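Long-range contact in Non-reducing end beta-L-arabinofuranosidase (Bacteroides thetaiotaomicron, PDB 5MQO), which probably hydrolyses glycosidic bonds in complex plant pectin, with aceric acid as a likely target, as a glycoside hydrolase of family GH127: residues L319-V331 with F391-Y404. Sequence-based numbering, arbitrary orientation.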
loop_
_atom_site.group_PDB
_atom_site.type_symbol
_atom_site.label_atom_id
_atom_site.label_comp_id
_atom_site.label_asym_id
_atom_site.label_seq_id
_atom_site.Cartn_x
_atom_site.Cartn_y
_atom_site.Cartn_z
ATOM N N LEU A 319 -11.235 19.370 7.710
ATOM C CA LEU A 319 -10.782 17.994 7.467
ATOM C C LEU A 319 -9.342 17.883 6.892
ATOM O O LEU A 319 -8.547 17.082 7.365
ATOM C CB LEU A 319 -11.753 17.275 6.541
ATOM C CG LEU A 319 -13.193 17.243 7.032
ATOM C CD1 LEU A 319 -14.070 16.632 5.972
ATOM C CD2 LEU A 319 -13.315 16.477 8.337
ATOM N N MET A 320 -9.015 18.697 5.891
ATOM C CA MET A 320 -7.659 18.743 5.319
ATOM C C MET A 320 -6.656 19.367 6.293
ATOM O O MET A 320 -5.476 19.073 6.220
ATOM C CB MET A 320 -7.672 19.506 3.988
ATOM C CG MET A 320 -6.463 19.294 3.071
ATOM S SD MET A 320 -6.094 17.655 2.393
ATOM C CE MET A 320 -7.702 16.855 2.471
ATOM N N LYS A 321 -7.109 20.225 7.201
ATOM C CA LYS A 321 -6.233 20.680 8.302
ATOM C C LYS A 321 -5.835 19.506 9.221
ATOM O O LYS A 321 -4.693 19.407 9.633
ATOM C CB LYS A 321 -6.867 21.838 9.105
ATOM C CG LYS A 321 -6.058 23.138 9.077
ATOM C CD LYS A 321 -6.886 24.436 9.037
ATOM C CE LYS A 321 -6.011 25.589 8.521
ATOM N NZ LYS A 321 -6.484 26.937 8.947
ATOM N N ASN A 322 -6.788 18.622 9.504
ATOM C CA ASN A 322 -6.528 17.421 10.267
ATOM C C ASN A 322 -5.716 16.451 9.456
ATOM O O ASN A 322 -4.711 15.951 9.934
ATOM C CB ASN A 322 -7.825 16.763 10.733
ATOM C CG ASN A 322 -8.630 17.667 11.653
ATOM O OD1 ASN A 322 -9.662 18.188 11.258
ATOM N ND2 ASN A 322 -8.149 17.868 12.882
ATOM N N LEU A 323 -6.115 16.203 8.220
ATOM C CA LEU A 323 -5.473 15.140 7.431
ATOM C C LEU A 323 -4.032 15.464 7.139
ATOM O O LEU A 323 -3.202 14.552 7.165
ATOM C CB LEU A 323 -6.224 14.834 6.140
ATOM C CG LEU A 323 -7.598 14.157 6.292
ATOM C CD1 LEU A 323 -8.315 14.108 4.938
ATOM C CD2 LEU A 323 -7.495 12.769 6.918
ATOM N N THR A 324 -3.703 16.744 6.919
ATOM C CA THR A 324 -2.285 17.128 6.662
ATOM C C THR A 324 -1.366 17.110 7.893
ATOM O O THR A 324 -0.242 16.761 7.737
ATOM C CB THR A 324 -2.117 18.441 5.843
ATOM O OG1 THR A 324 -2.783 19.522 6.480
ATOM C CG2 THR A 324 -2.739 18.302 4.520
ATOM N N SER A 325 -1.802 17.414 9.102
ATOM C CA SER A 325 -0.881 17.192 10.244
ATOM C C SER A 325 -0.795 15.717 10.656
ATOM O O SER A 325 0.223 15.293 11.186
ATOM C CB SER A 325 -1.102 18.129 11.464
ATOM O OG SER A 325 -2.466 18.252 11.734
ATOM N N ILE A 326 -1.852 14.948 10.412
ATOM C CA ILE A 326 -1.828 13.502 10.680
ATOM C C ILE A 326 -0.870 12.826 9.673
ATOM O O ILE A 326 -0.072 11.963 10.051
ATOM C CB ILE A 326 -3.254 12.874 10.622
ATOM C CG1 ILE A 326 -4.105 13.442 11.731
ATOM C CG2 ILE A 326 -3.224 11.358 10.819
ATOM C CD1 ILE A 326 -5.556 13.009 11.675
ATOM N N TRP A 327 -0.963 13.209 8.401
ATOM C CA TRP A 327 -0.104 12.617 7.381
ATOM C C TRP A 327 1.314 12.943 7.786
ATOM O O TRP A 327 2.147 12.066 7.900
ATOM C CB TRP A 327 -0.421 13.150 5.972
ATOM C CG TRP A 327 0.528 12.665 4.931
ATOM C CD1 TRP A 327 0.452 11.504 4.232
ATOM C CD2 TRP A 327 1.705 13.334 4.475
ATOM N NE1 TRP A 327 1.527 11.393 3.369
ATOM C CE2 TRP A 327 2.311 12.510 3.503
ATOM C CE3 TRP A 327 2.317 14.557 4.796
ATOM C CZ2 TRP A 327 3.511 12.881 2.837
ATOM C CZ3 TRP A 327 3.516 14.922 4.134
ATOM C CH2 TRP A 327 4.093 14.084 3.172
ATOM N N ASN A 328 1.540 14.213 8.056
ATOM C CA ASN A 328 2.817 14.704 8.493
ATOM C C ASN A 328 3.384 13.944 9.693
ATOM O O ASN A 328 4.546 13.598 9.694
ATOM C CB ASN A 328 2.682 16.193 8.843
ATOM C CG ASN A 328 4.014 16.886 8.942
ATOM O OD1 ASN A 328 4.629 16.947 10.024
ATOM N ND2 ASN A 328 4.490 17.403 7.792
ATOM N N ASP A 329 2.555 13.700 10.701
ATOM C CA ASP A 329 2.933 12.955 11.926
ATOM C C ASP A 329 3.413 11.529 11.611
ATOM O O ASP A 329 4.497 11.110 12.007
ATOM C CB ASP A 329 1.740 12.860 12.884
ATOM C CG ASP A 329 2.116 12.215 14.210
ATOM O OD1 ASP A 329 3.289 12.362 14.621
ATOM O OD2 ASP A 329 1.251 11.564 14.844
ATOM N N ILE A 330 2.603 10.813 10.861
ATOM C CA ILE A 330 2.959 9.513 10.385
ATOM C C ILE A 330 4.316 9.504 9.666
ATOM O O ILE A 330 5.207 8.721 9.990
ATOM C CB ILE A 330 1.864 8.976 9.422
ATOM C CG1 ILE A 330 0.568 8.639 10.186
ATOM C CG2 ILE A 330 2.350 7.735 8.696
ATOM C CD1 ILE A 330 -0.681 8.644 9.335
ATOM N N VAL A 331 4.467 10.366 8.679
ATOM C CA VAL A 331 5.527 10.208 7.702
ATOM C C VAL A 331 6.843 10.735 8.224
ATOM O O VAL A 331 7.901 10.195 7.907
ATOM C CB VAL A 331 5.118 10.885 6.366
ATOM C CG1 VAL A 331 6.312 11.293 5.512
ATOM C CG2 VAL A 331 4.195 9.951 5.599
ATOM N N PHE A 391 -4.653 5.634 1.972
ATOM C CA PHE A 391 -4.684 7.025 2.470
ATOM C C PHE A 391 -3.911 7.918 1.492
ATOM O O PHE A 391 -4.441 8.910 0.984
ATOM C CB PHE A 391 -4.121 7.119 3.904
ATOM C CG PHE A 391 -4.032 8.532 4.484
ATOM C CD1 PHE A 391 -4.997 9.515 4.223
ATOM C CD2 PHE A 391 -2.997 8.860 5.356
ATOM C CE1 PHE A 391 -4.909 10.796 4.781
ATOM C CE2 PHE A 391 -2.907 10.148 5.917
ATOM C CZ PHE A 391 -3.863 11.120 5.612
ATOM N N ASN A 392 -2.691 7.520 1.159
ATOM C CA ASN A 392 -1.858 8.386 0.343
ATOM C C ASN A 392 -2.389 8.539 -1.086
ATOM O O ASN A 392 -2.173 9.562 -1.743
ATOM C CB ASN A 392 -0.414 7.902 0.337
ATOM C CG ASN A 392 0.348 8.397 1.522
ATOM O OD1 ASN A 392 1.013 9.424 1.468
ATOM N ND2 ASN A 392 0.225 7.688 2.624
ATOM N N TRP A 393 -3.072 7.508 -1.558
ATOM C CA TRP A 393 -3.633 7.553 -2.873
ATOM C C TRP A 393 -4.761 8.578 -2.928
ATOM O O TRP A 393 -4.815 9.331 -3.864
ATOM C CB TRP A 393 -4.098 6.186 -3.323
ATOM C CG TRP A 393 -4.610 6.224 -4.714
ATOM C CD1 TRP A 393 -5.920 6.281 -5.101
ATOM C CD2 TRP A 393 -3.834 6.265 -5.909
ATOM N NE1 TRP A 393 -6.002 6.327 -6.466
ATOM C CE2 TRP A 393 -4.732 6.310 -6.987
ATOM C CE3 TRP A 393 -2.461 6.250 -6.176
ATOM C CZ2 TRP A 393 -4.310 6.349 -8.302
ATOM C CZ3 TRP A 393 -2.035 6.274 -7.500
ATOM C CH2 TRP A 393 -2.964 6.337 -8.541
ATOM N N ARG A 394 -5.631 8.615 -1.920
ATOM C CA ARG A 394 -6.698 9.615 -1.847
ATOM C C ARG A 394 -6.118 11.022 -1.727
ATOM O O ARG A 394 -6.559 11.957 -2.417
ATOM C CB ARG A 394 -7.612 9.354 -0.672
ATOM C CG ARG A 394 -8.788 8.438 -0.956
ATOM C CD ARG A 394 -8.355 7.032 -1.235
ATOM N NE ARG A 394 -9.482 6.130 -1.344
ATOM C CZ ARG A 394 -9.413 4.925 -1.896
ATOM N NH1 ARG A 394 -8.268 4.433 -2.374
ATOM N NH2 ARG A 394 -10.511 4.189 -1.956
ATOM N N MET A 395 -5.097 11.164 -0.889
ATOM C CA MET A 395 -4.427 12.462 -0.758
ATOM C C MET A 395 -3.800 12.939 -2.087
ATOM O O MET A 395 -3.886 14.122 -2.428
ATOM C CB MET A 395 -3.394 12.431 0.365
ATOM C CG MET A 395 -4.011 12.180 1.739
ATOM S SD MET A 395 -5.034 13.504 2.403
ATOM C CE MET A 395 -3.781 14.737 2.718
ATOM N N LEU A 396 -3.209 12.021 -2.839
ATOM C CA LEU A 396 -2.778 12.337 -4.194
ATOM C C LEU A 396 -3.935 12.898 -5.037
ATOM O O LEU A 396 -3.796 13.990 -5.610
ATOM C CB LEU A 396 -2.178 11.118 -4.895
ATOM C CG LEU A 396 -1.654 11.319 -6.330
ATOM C CD1 LEU A 396 -0.457 12.275 -6.367
ATOM C CD2 LEU A 396 -1.276 9.966 -6.912
ATOM N N GLU A 397 -5.060 12.177 -5.097
ATOM C CA GLU A 397 -6.176 12.564 -6.003
ATOM C C GLU A 397 -6.819 13.926 -5.594
ATOM O O GLU A 397 -7.141 14.743 -6.426
ATOM C CB GLU A 397 -7.222 11.424 -6.138
ATOM C CG GLU A 397 -6.632 10.098 -6.656
ATOM C CD GLU A 397 -7.541 9.269 -7.577
ATOM O OE1 GLU A 397 -8.743 8.988 -7.283
ATOM O OE2 GLU A 397 -7.017 8.864 -8.634
ATOM N N VAL A 398 -6.938 14.163 -4.300
ATOM C CA VAL A 398 -7.421 15.429 -3.757
ATOM C C VAL A 398 -6.486 16.642 -3.900
ATOM O O VAL A 398 -6.963 17.769 -3.814
ATOM C CB VAL A 398 -7.712 15.221 -2.253
ATOM C CG1 VAL A 398 -7.778 16.520 -1.485
ATOM C CG2 VAL A 398 -8.995 14.428 -2.073
ATOM N N THR A 399 -5.177 16.423 -4.042
ATOM C CA THR A 399 -4.176 17.522 -4.041
ATOM C C THR A 399 -3.287 17.668 -5.280
ATOM O O THR A 399 -2.759 18.747 -5.530
ATOM C CB THR A 399 -3.209 17.421 -2.837
ATOM O OG1 THR A 399 -2.434 16.221 -2.913
ATOM C CG2 THR A 399 -3.964 17.446 -1.555
ATOM N N GLY A 400 -3.065 16.591 -6.022
ATOM C CA GLY A 400 -2.189 16.647 -7.169
ATOM C C GLY A 400 -0.725 16.702 -6.816
ATOM O O GLY A 400 0.092 16.903 -7.696
ATOM N N ASP A 401 -0.383 16.476 -5.543
ATOM C CA ASP A 401 0.983 16.614 -5.051
ATOM C C ASP A 401 1.704 15.275 -5.159
ATOM O O ASP A 401 1.297 14.277 -4.564
ATOM C CB ASP A 401 0.936 17.076 -3.600
ATOM C CG ASP A 401 2.276 17.619 -3.086
ATOM O OD1 ASP A 401 3.360 17.037 -3.375
ATOM O OD2 ASP A 401 2.210 18.632 -2.347
ATOM N N ALA A 402 2.795 15.255 -5.915
ATOM C CA ALA A 402 3.552 14.020 -6.146
ATOM C C ALA A 402 4.092 13.345 -4.861
ATOM O O ALA A 402 4.404 12.139 -4.871
ATOM C CB ALA A 402 4.696 14.297 -7.098
ATOM N N LYS A 403 4.222 14.106 -3.772
ATOM C CA LYS A 403 4.767 13.551 -2.541
ATOM C C LYS A 403 3.872 12.447 -1.961
ATOM O O LYS A 403 4.364 11.545 -1.294
ATOM C CB LYS A 403 5.030 14.651 -1.513
ATOM C CG LYS A 403 3.795 15.140 -0.774
ATOM C CD LYS A 403 4.085 16.399 0.011
ATOM C CE LYS A 403 2.929 16.764 0.927
ATOM N NZ LYS A 403 3.433 17.547 2.085
ATOM N N TYR A 404 2.569 12.520 -2.211
ATOM C CA TYR A 404 1.672 11.445 -1.819
ATOM C C TYR A 404 1.855 10.222 -2.712
ATOM O O TYR A 404 1.760 9.097 -2.237
ATOM C CB TYR A 404 0.214 11.919 -1.829
ATOM C CG TYR A 404 -0.070 13.031 -0.836
ATOM C CD1 TYR A 404 0.051 12.808 0.551
ATOM C CD2 TYR A 404 -0.437 14.302 -1.267
ATOM C CE1 TYR A 404 -0.205 13.817 1.459
ATOM C CE2 TYR A 404 -0.677 15.310 -0.367
ATOM C CZ TYR A 404 -0.566 15.060 0.989
ATOM O OH TYR A 404 -0.814 16.063 1.882
#
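The indole of Trp327 lies between Tyr404 on one face, its CE1 3.4 Å above the plane and off toward the rim, and Val331 CG2 of its own helix on the other, while Asn392 and Phe391 CE2 sit at its edge. Trp327, Phe391 and Tyr404 form an aromatic cluster, with Trp327 as a knob in a hole made by Phe391, Asn392, Lys403 and Tyr404. It joins helix 317-333 to the consecutive helices 382-399 and 402-416 inside the catalytic domain, consistent with the (alpha/alpha)6 barrel of helical hairpins expected for this glycoside hydrolase family. Tyr404 meets the indole edge-to-face, its plane turned 69° from the five-membered ring, and its own faces are covered by Met395 CB and Lys403 CG. Toward Phe391 the tryptophan instead offers its edge, offset over that ring's face; Leu323 O lies at the Phe391 edge, 3.8 Å from CZ.

Trp327 has CG anti to the backbone N (chi1 174°), which carries the indole across to Asn392. There NE1 donates to OD1 at 2.8 Å, a bent bond (147° at the hydrogen) tilted from both the ring and the carbonyl plane. The amide is further fixed by ND2, bonded to Asn388 O. Lys403 reaches the far end of the indole obliquely, NZ 3.3 Å from Trp327 CZ3. A leucine in place of Trp327 would probably leave Asn392 OD1 without this donor and open a gap beside Tyr404. Toward the start of 319-331 the packing turns to sulfur and methyl groups: Met320 and Met395 meet tip to tip, SD of the first 3.7 Å from CE of the second.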